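Local coordinates for solute-binding protein (Thermoactinomyces vulgaris, PDB 2ZYO) that binds maltotetraose, and by its name cyclodextrins, probably as the extracellular solute-binding component of a sugar transport system, at residues Gln62-Thr66 with Glu87-Leu93; His82-Glu87 with Pro349-Pro354. Numbering follows the deposited sequence.

Interaction 1: residues Gln62-Thr66 with Glu87-Leu93; sequences QEKLT and EAVTKGL
Residues 62-66 are a piece of helix 61-71, with helical phi/psi throughout; E87-T90 are the last turn of helix 85-90, continued by a turn through K91 and G92 to L93. Nearest CA pairs set the register: Q62 with A88 at 7.2 Å, T66 with L93 at 6.7 Å. Q62 starts the contact with an extended side chain, chi1 and chi2 both t. Its NE2 lies 3.5 Å from A88 CB and 3.6 Å from E87 CB, and its CG 3.5 Å from L93 CD1; NE2 to A88 N is 3.3 Å, but both are donors, so the approach is packing. What carries L93 back to helix 61-71 is a Schellman motif: L93 N bonds to A88 O (2.9 Å) and G92 N to V89 O (3.1 Å), while G92 departs from helical angles, at phi 74°, psi 30°. L65, chi1 t and chi2 p, points toward the turn; its CG meets L93 CD2 at 3.9 Å, and its other neighbours are V78 of strand 77-81 and W24 of strand 20-25, so helix 61-71 packs on these strands in an alpha/beta lobe. T66, chi1 m, turns OG1 back to donate to Q62 O at 2.7 Å, and the same OG1 sits 3.4 Å from L93 CD1.

Interaction 2: residues His82-Glu87 with Pro349-Pro354; sequences HDRLGE and PMPSIP
The sugar-binding site borders this contact: R84, one of its ligand-pocket residues, occupies the N-cap position of helix 85-90, and the irregular segment 349-354 runs alongside that helix start. H82, in a short 3-10 segment with D83, has chi1 p and presents its ring edge to M350, NE2 donating to M350 O at 2.8 Å. D83 CA and S352 CA come within 4.2 Å, with S352 CA 3.5 Å from D83 O in a CA-H...O contact. G86 N gives a weak hydrogen bond to S352 O (2.9 Å); an ideal CB on G86 would fall 2.2 Å from that oxygen, so the close approach relies on glycine. Two waters bridge the segments: water 1 donates to D83 O (2.6 Å) and I353 O (3.1 Å); water 2 accepts from E87 N (2.8 Å) and lies 2.7 Å from S352 O. P354 CB packs 4.0 Å from E87 CG. R84 forms salt bridges through NE to D83 OD2 (3.1 Å) and NH1 to E87 OE2 (3.4 Å), both weak as hydrogen bonds.

Overall arrangement
Helix 85-90 serves both interactions: its start meets 349-354 in interaction 2, its final turn and the following loop meet helix 61-71 in interaction 1. E87 belongs to both, and the two centres are 12 Å apart. They also touch directly, with Q62 NE2 3.5 Å from R84 O and T90 OG1 4.2 Å from P354 CG, both packing. Interaction 2 is the nearer to the sugar: the side chain of D83 is about 4 Å from a bound glucose and R84 NH2 makes a weak hydrogen bond to O3 of a bound glucose, whereas the side chain of E87, the shared residue, is about 8 Å from a glucose. Interaction 1 is the more peripheral, its centre about 20 Å from the centre of the chain; the centre of interaction 2 is about 11 Å from it.

Interaction 1: residues Gln62-Thr66 with Glu87-Leu93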
ATOM      1  N   GLN A  62     -14.261  -4.136   8.117  1.00 14.12           N
ATOM      2  CA  GLN A  62     -15.303  -3.781   7.161  1.00 15.30           C
ATOM      3  C   GLN A  62     -16.512  -4.712   7.298  1.00 15.52           C
ATOM      4  O   GLN A  62     -17.655  -4.252   7.362  1.00 16.61           O
ATOM      5  CB  GLN A  62     -14.749  -3.784   5.731  1.00 16.76           C
ATOM      6  CG  GLN A  62     -15.519  -2.894   4.771  1.00 18.26           C
ATOM      7  CD  GLN A  62     -14.791  -2.625   3.462  1.00 18.60           C
ATOM      8  OE1 GLN A  62     -13.558  -2.608   3.401  1.00 20.86           O
ATOM      9  NE2 GLN A  62     -15.559  -2.388   2.408  1.00 19.82           N
ATOM     10  N   GLU A  63     -16.247  -6.017   7.369  1.00 16.19           N
ATOM     11  CA  GLU A  63     -17.293  -7.020   7.575  1.00 17.57           C
ATOM     12  C   GLU A  63     -17.986  -6.861   8.930  1.00 16.30           C
ATOM     13  O   GLU A  63     -19.212  -6.971   9.019  1.00 17.81           O
ATOM     14  CB  GLU A  63     -16.719  -8.434   7.437  1.00 21.52           C
ATOM     15  CG  GLU A  63     -16.423  -8.852   6.002  1.00 27.83           C
ATOM     16  CD  GLU A  63     -15.437 -10.006   5.912  1.00 31.06           C
ATOM     17  OE1 GLU A  63     -14.327  -9.899   6.482  1.00 32.11           O
ATOM     18  OE2 GLU A  63     -15.766 -11.020   5.258  1.00 33.97           O
ATOM     19  N   LYS A  64     -17.201  -6.603   9.977  1.00 14.17           N
ATOM     20  CA  LYS A  64     -17.743  -6.440  11.324  1.00 14.06           C
ATOM     21  C   LYS A  64     -18.626  -5.200  11.442  1.00 13.58           C
ATOM     22  O   LYS A  64     -19.662  -5.238  12.106  1.00 14.51           O
ATOM     23  CB  LYS A  64     -16.627  -6.409  12.375  1.00 14.56           C
ATOM     24  CG  LYS A  64     -17.129  -6.499  13.814  1.00 15.63           C
ATOM     25  CD  LYS A  64     -15.982  -6.523  14.809  1.00 17.66           C
ATOM     26  CE  LYS A  64     -16.465  -6.329  16.237  1.00 19.33           C
ATOM     27  NZ  LYS A  64     -17.401  -7.400  16.684  1.00 20.43           N
ATOM     28  N   LEU A  65     -18.219  -4.109  10.794  1.00 12.02           N
ATOM     29  CA  LEU A  65     -19.002  -2.870  10.816  1.00 12.90           C
ATOM     30  C   LEU A  65     -20.315  -3.018  10.046  1.00 13.68           C
ATOM     31  O   LEU A  65     -21.329  -2.421  10.416  1.00 12.62           O
ATOM     32  CB  LEU A  65     -18.188  -1.689  10.272  1.00 12.63           C
ATOM     33  CG  LEU A  65     -18.769  -0.282  10.486  1.00 12.60           C
ATOM     34  CD1 LEU A  65     -18.845   0.082  11.972  1.00 14.68           C
ATOM     35  CD2 LEU A  65     -17.959   0.755   9.720  1.00 13.63           C
ATOM     36  N   THR A  66     -20.289  -3.817   8.979  1.00 16.00           N
ATOM     37  CA  THR A  66     -21.490  -4.115   8.194  1.00 17.85           C
ATOM     38  C   THR A  66     -22.569  -4.776   9.063  1.00 17.95           C
ATOM     39  O   THR A  66     -23.764  -4.562   8.849  1.00 19.66           O
ATOM     40  CB  THR A  66     -21.156  -4.995   6.961  1.00 19.10           C
ATOM     41  OG1 THR A  66     -20.086  -4.393   6.225  1.00 20.28           O
ATOM     42  CG2 THR A  66     -22.361  -5.135   6.038  1.00 21.85           C
ATOM     43  N   GLU A  87     -15.582   0.011  -1.964  1.00 17.50           N
ATOM     44  CA  GLU A  87     -16.587  -0.939  -1.481  1.00 19.03           C
ATOM     45  C   GLU A  87     -17.326  -0.389  -0.261  1.00 19.03           C
ATOM     46  O   GLU A  87     -18.550  -0.481  -0.179  1.00 20.10           O
ATOM     47  CB  GLU A  87     -15.933  -2.280  -1.135  1.00 21.95           C
ATOM     48  CG  GLU A  87     -15.483  -3.099  -2.339  1.00 27.84           C
ATOM     49  CD  GLU A  87     -14.403  -4.112  -1.995  1.00 31.50           C
ATOM     50  OE1 GLU A  87     -14.586  -4.895  -1.036  1.00 32.65           O
ATOM     51  OE2 GLU A  87     -13.369  -4.130  -2.695  1.00 34.39           O
ATOM     52  N   ALA A  88     -16.574   0.192   0.672  1.00 17.59           N
ATOM     53  CA  ALA A  88     -17.139   0.735   1.906  1.00 16.88           C
ATOM     54  C   ALA A  88     -18.035   1.948   1.663  1.00 17.41           C
ATOM     55  O   ALA A  88     -19.107   2.062   2.261  1.00 17.00           O
ATOM     56  CB  ALA A  88     -16.025   1.085   2.882  1.00 14.52           C
ATOM     57  N   VAL A  89     -17.592   2.847   0.786  1.00 16.88           N
ATOM     58  CA  VAL A  89     -18.327   4.077   0.490  1.00 18.10           C
ATOM     59  C   VAL A  89     -19.638   3.794  -0.250  1.00 20.56           C
ATOM     60  O   VAL A  89     -20.694   4.304   0.134  1.00 21.26           O
ATOM     61  CB  VAL A  89     -17.453   5.094  -0.299  1.00 17.79           C
ATOM     62  CG1 VAL A  89     -18.291   6.264  -0.809  1.00 18.28           C
ATOM     63  CG2 VAL A  89     -16.314   5.609   0.574  1.00 19.28           C
ATOM     64  N   THR A  90     -19.563   2.974  -1.297  1.00 21.14           N
ATOM     65  CA  THR A  90     -20.733   2.645  -2.119  1.00 23.10           C
ATOM     66  C   THR A  90     -21.813   1.882  -1.345  1.00 23.16           C
ATOM     67  O   THR A  90     -23.003   2.021  -1.638  1.00 25.13           O
ATOM     68  CB  THR A  90     -20.342   1.856  -3.395  1.00 23.10           C
ATOM     69  OG1 THR A  90     -19.610   0.679  -3.035  1.00 24.16           O
ATOM     70  CG2 THR A  90     -19.490   2.718  -4.320  1.00 24.56           C
ATOM     71  N   LYS A  91     -21.392   1.089  -0.359  1.00 22.54           N
ATOM     72  CA  LYS A  91     -22.311   0.310   0.480  1.00 22.08           C
ATOM     73  C   LYS A  91     -22.809   1.101   1.695  1.00 20.65           C
ATOM     74  O   LYS A  91     -23.609   0.596   2.491  1.00 21.27           O
ATOM     75  CB  LYS A  91     -21.652  -0.997   0.931  1.00 24.25           C
ATOM     76  CG  LYS A  91     -21.315  -1.966  -0.199  1.00 27.87           C
ATOM     77  CD  LYS A  91     -22.507  -2.814  -0.617  1.00 30.73           C
ATOM     78  CE  LYS A  91     -22.181  -3.645  -1.850  1.00 31.40           C
ATOM     79  NZ  LYS A  91     -21.072  -4.616  -1.612  1.00 32.70           N
ATOM     80  N   GLY A  92     -22.330   2.335   1.826  1.00 18.58           N
ATOM     81  CA  GLY A  92     -22.794   3.253   2.867  1.00 16.91           C
ATOM     82  C   GLY A  92     -22.294   2.928   4.262  1.00 15.69           C
ATOM     83  O   GLY A  92     -22.971   3.219   5.249  1.00 14.53           O
ATOM     84  N   LEU A  93     -21.111   2.324   4.342  1.00 13.92           N
ATOM     85  CA  LEU A  93     -20.484   2.006   5.625  1.00 12.32           C
ATOM     86  C   LEU A  93     -19.835   3.223   6.264  1.00 11.78           C
ATOM     87  O   LEU A  93     -19.751   3.322   7.492  1.00 11.15           O
ATOM     88  CB  LEU A  93     -19.425   0.913   5.460  1.00 14.47           C
ATOM     89  CG  LEU A  93     -19.840  -0.548   5.627  1.00 18.48           C
ATOM     90  CD1 LEU A  93     -18.622  -1.431   5.480  1.00 16.78           C
ATOM     91  CD2 LEU A  93     -20.497  -0.777   6.979  1.00 17.48           C
TER

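Interaction 2: residues His82-Glu87 with Pro349-Pro354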
ATOM      1  N   HIS A  82      -6.547   1.408   2.270  1.00  9.65           N
ATOM      2  CA  HIS A  82      -7.429   2.270   1.476  1.00 10.97           C
ATOM      3  C   HIS A  82      -7.985   1.633   0.202  1.00 11.20           C
ATOM      4  O   HIS A  82      -8.949   2.139  -0.366  1.00 11.37           O
ATOM      5  CB  HIS A  82      -6.706   3.567   1.101  1.00 10.40           C
ATOM      6  CG  HIS A  82      -5.898   3.459  -0.156  1.00 10.80           C
ATOM      7  ND1 HIS A  82      -4.620   2.945  -0.177  1.00 10.55           N
ATOM      8  CD2 HIS A  82      -6.195   3.781  -1.437  1.00  9.83           C
ATOM      9  CE1 HIS A  82      -4.160   2.962  -1.416  1.00 11.13           C
ATOM     10  NE2 HIS A  82      -5.097   3.466  -2.200  1.00 10.19           N
ATOM     11  N   ASP A  83      -7.370   0.546  -0.263  1.00 11.43           N
ATOM     12  CA  ASP A  83      -7.763  -0.051  -1.545  1.00 12.50           C
ATOM     13  C   ASP A  83      -9.192  -0.609  -1.544  1.00 12.95           C
ATOM     14  O   ASP A  83      -9.767  -0.854  -2.605  1.00 14.13           O
ATOM     15  CB  ASP A  83      -6.751  -1.112  -2.002  1.00 15.42           C
ATOM     16  CG  ASP A  83      -6.597  -2.244  -1.008  1.00 17.60           C
ATOM     17  OD1 ASP A  83      -6.038  -2.007   0.083  1.00 19.41           O
ATOM     18  OD2 ASP A  83      -7.016  -3.377  -1.327  1.00 22.30           O
ATOM     19  N   ARG A  84      -9.764  -0.783  -0.355  1.00 13.36           N
ATOM     20  CA  ARG A  84     -11.140  -1.273  -0.220  1.00 14.23           C
ATOM     21  C   ARG A  84     -12.114  -0.163   0.197  1.00 13.55           C
ATOM     22  O   ARG A  84     -13.246  -0.437   0.612  1.00 13.81           O
ATOM     23  CB  ARG A  84     -11.207  -2.461   0.753  1.00 17.14           C
ATOM     24  CG  ARG A  84     -10.235  -3.606   0.436  1.00 21.65           C
ATOM     25  CD  ARG A  84     -10.590  -4.346  -0.845  1.00 27.53           C
ATOM     26  NE  ARG A  84      -9.490  -5.201  -1.291  1.00 31.42           N
ATOM     27  CZ  ARG A  84      -9.563  -6.066  -2.299  1.00 33.15           C
ATOM     28  NH1 ARG A  84     -10.690  -6.214  -2.986  1.00 34.23           N
ATOM     29  NH2 ARG A  84      -8.501  -6.792  -2.620  1.00 35.20           N
ATOM     30  N   LEU A  85     -11.672   1.088   0.066  1.00 12.56           N
ATOM     31  CA  LEU A  85     -12.496   2.250   0.404  1.00 13.65           C
ATOM     32  C   LEU A  85     -13.752   2.346  -0.461  1.00 13.64           C
ATOM     33  O   LEU A  85     -14.830   2.662   0.042  1.00 13.98           O
ATOM     34  CB  LEU A  85     -11.680   3.544   0.286  1.00 15.44           C
ATOM     35  CG  LEU A  85     -12.317   4.860   0.740  1.00 18.30           C
ATOM     36  CD1 LEU A  85     -12.600   4.836   2.234  1.00 20.14           C
ATOM     37  CD2 LEU A  85     -11.423   6.034   0.380  1.00 19.58           C
ATOM     38  N   GLY A  86     -13.601   2.068  -1.757  1.00 14.25           N
ATOM     39  CA  GLY A  86     -14.710   2.136  -2.707  1.00 15.34           C
ATOM     40  C   GLY A  86     -15.881   1.256  -2.328  1.00 16.44           C
ATOM     41  O   GLY A  86     -17.029   1.702  -2.357  1.00 18.16           O
ATOM     42  N   GLU A  87     -15.582   0.011  -1.964  1.00 17.50           N
ATOM     43  CA  GLU A  87     -16.587  -0.939  -1.481  1.00 19.03           C
ATOM     44  C   GLU A  87     -17.326  -0.389  -0.261  1.00 19.03           C
ATOM     45  O   GLU A  87     -18.550  -0.481  -0.179  1.00 20.10           O
ATOM     46  CB  GLU A  87     -15.933  -2.280  -1.135  1.00 21.95           C
ATOM     47  CG  GLU A  87     -15.483  -3.099  -2.339  1.00 27.84           C
ATOM     48  CD  GLU A  87     -14.403  -4.112  -1.995  1.00 31.50           C
ATOM     49  OE1 GLU A  87     -14.586  -4.895  -1.036  1.00 32.65           O
ATOM     50  OE2 GLU A  87     -13.369  -4.130  -2.695  1.00 34.39           O
ATOM     51  N   PRO A 349      -1.557   6.066  -5.554  1.00 13.37           N
ATOM     52  CA  PRO A 349      -2.409   5.211  -4.734  1.00 12.57           C
ATOM     53  C   PRO A 349      -2.955   4.025  -5.519  1.00 11.58           C
ATOM     54  O   PRO A 349      -3.339   4.176  -6.682  1.00 14.12           O
ATOM     55  CB  PRO A 349      -3.554   6.146  -4.322  1.00 12.82           C
ATOM     56  CG  PRO A 349      -3.018   7.529  -4.515  1.00 14.52           C
ATOM     57  CD  PRO A 349      -2.123   7.419  -5.701  1.00 13.63           C
ATOM     58  N   MET A 350      -2.970   2.849  -4.895  1.00 12.13           N
ATOM     59  CA  MET A 350      -3.681   1.715  -5.468  1.00 12.77           C
ATOM     60  C   MET A 350      -5.127   2.134  -5.714  1.00 12.13           C
ATOM     61  O   MET A 350      -5.734   2.776  -4.851  1.00 12.51           O
ATOM     62  CB  MET A 350      -3.651   0.515  -4.529  1.00 13.87           C
ATOM     63  CG  MET A 350      -2.392  -0.318  -4.625  1.00 17.05           C
ATOM     64  SD  MET A 350      -2.439  -1.750  -3.541  1.00 25.57           S
ATOM     65  CE  MET A 350      -2.389  -0.950  -1.952  1.00 12.63           C
ATOM     66  N   PRO A 351      -5.677   1.799  -6.897  1.00 11.48           N
ATOM     67  CA  PRO A 351      -7.082   2.091  -7.171  1.00 12.52           C
ATOM     68  C   PRO A 351      -7.979   1.561  -6.056  1.00 13.30           C
ATOM     69  O   PRO A 351      -7.778   0.441  -5.576  1.00 14.47           O
ATOM     70  CB  PRO A 351      -7.341   1.337  -8.477  1.00 12.72           C
ATOM     71  CG  PRO A 351      -6.013   1.326  -9.155  1.00 12.91           C
ATOM     72  CD  PRO A 351      -5.018   1.149  -8.046  1.00 13.11           C
ATOM     73  N   SER A 352      -8.947   2.375  -5.642  1.00 12.35           N
ATOM     74  CA  SER A 352      -9.813   2.033  -4.518  1.00 13.32           C
ATOM     75  C   SER A 352     -11.246   1.704  -4.938  1.00 13.19           C
ATOM     76  O   SER A 352     -12.079   1.371  -4.095  1.00 14.48           O
ATOM     77  CB  SER A 352      -9.815   3.163  -3.484  1.00 13.29           C
ATOM     78  OG  SER A 352     -10.263   4.373  -4.062  1.00 14.74           O
ATOM     79  N   ILE A 353     -11.531   1.795  -6.235  1.00 12.91           N
ATOM     80  CA  ILE A 353     -12.856   1.436  -6.752  1.00 12.89           C
ATOM     81  C   ILE A 353     -13.092  -0.075  -6.616  1.00 13.19           C
ATOM     82  O   ILE A 353     -12.137  -0.853  -6.681  1.00 12.99           O
ATOM     83  CB  ILE A 353     -13.081   1.923  -8.216  1.00 11.53           C
ATOM     84  CG1 ILE A 353     -12.123   1.231  -9.199  1.00 13.14           C
ATOM     85  CG2 ILE A 353     -12.956   3.447  -8.294  1.00 12.01           C
ATOM     86  CD1 ILE A 353     -12.536   1.364 -10.661  1.00 12.82           C
ATOM     87  N   PRO A 354     -14.358  -0.495  -6.398  1.00 13.68           N
ATOM     88  CA  PRO A 354     -14.642  -1.921  -6.187  1.00 14.77           C
ATOM     89  C   PRO A 354     -14.125  -2.822  -7.310  1.00 13.29           C
ATOM     90  O   PRO A 354     -13.711  -3.954  -7.052  1.00 15.45           O
ATOM     91  CB  PRO A 354     -16.173  -1.968  -6.128  1.00 14.53           C
ATOM     92  CG  PRO A 354     -16.568  -0.612  -5.665  1.00 15.67           C
ATOM     93  CD  PRO A 354     -15.585   0.320  -6.313  1.00 14.82           C
TER
HETATM   94  O   HOH W   1     -10.416  -2.405  -4.649  1.00 24.03           O
HETATM   95  O   HOH W   2     -13.077  -0.879  -2.959  1.00 18.30           O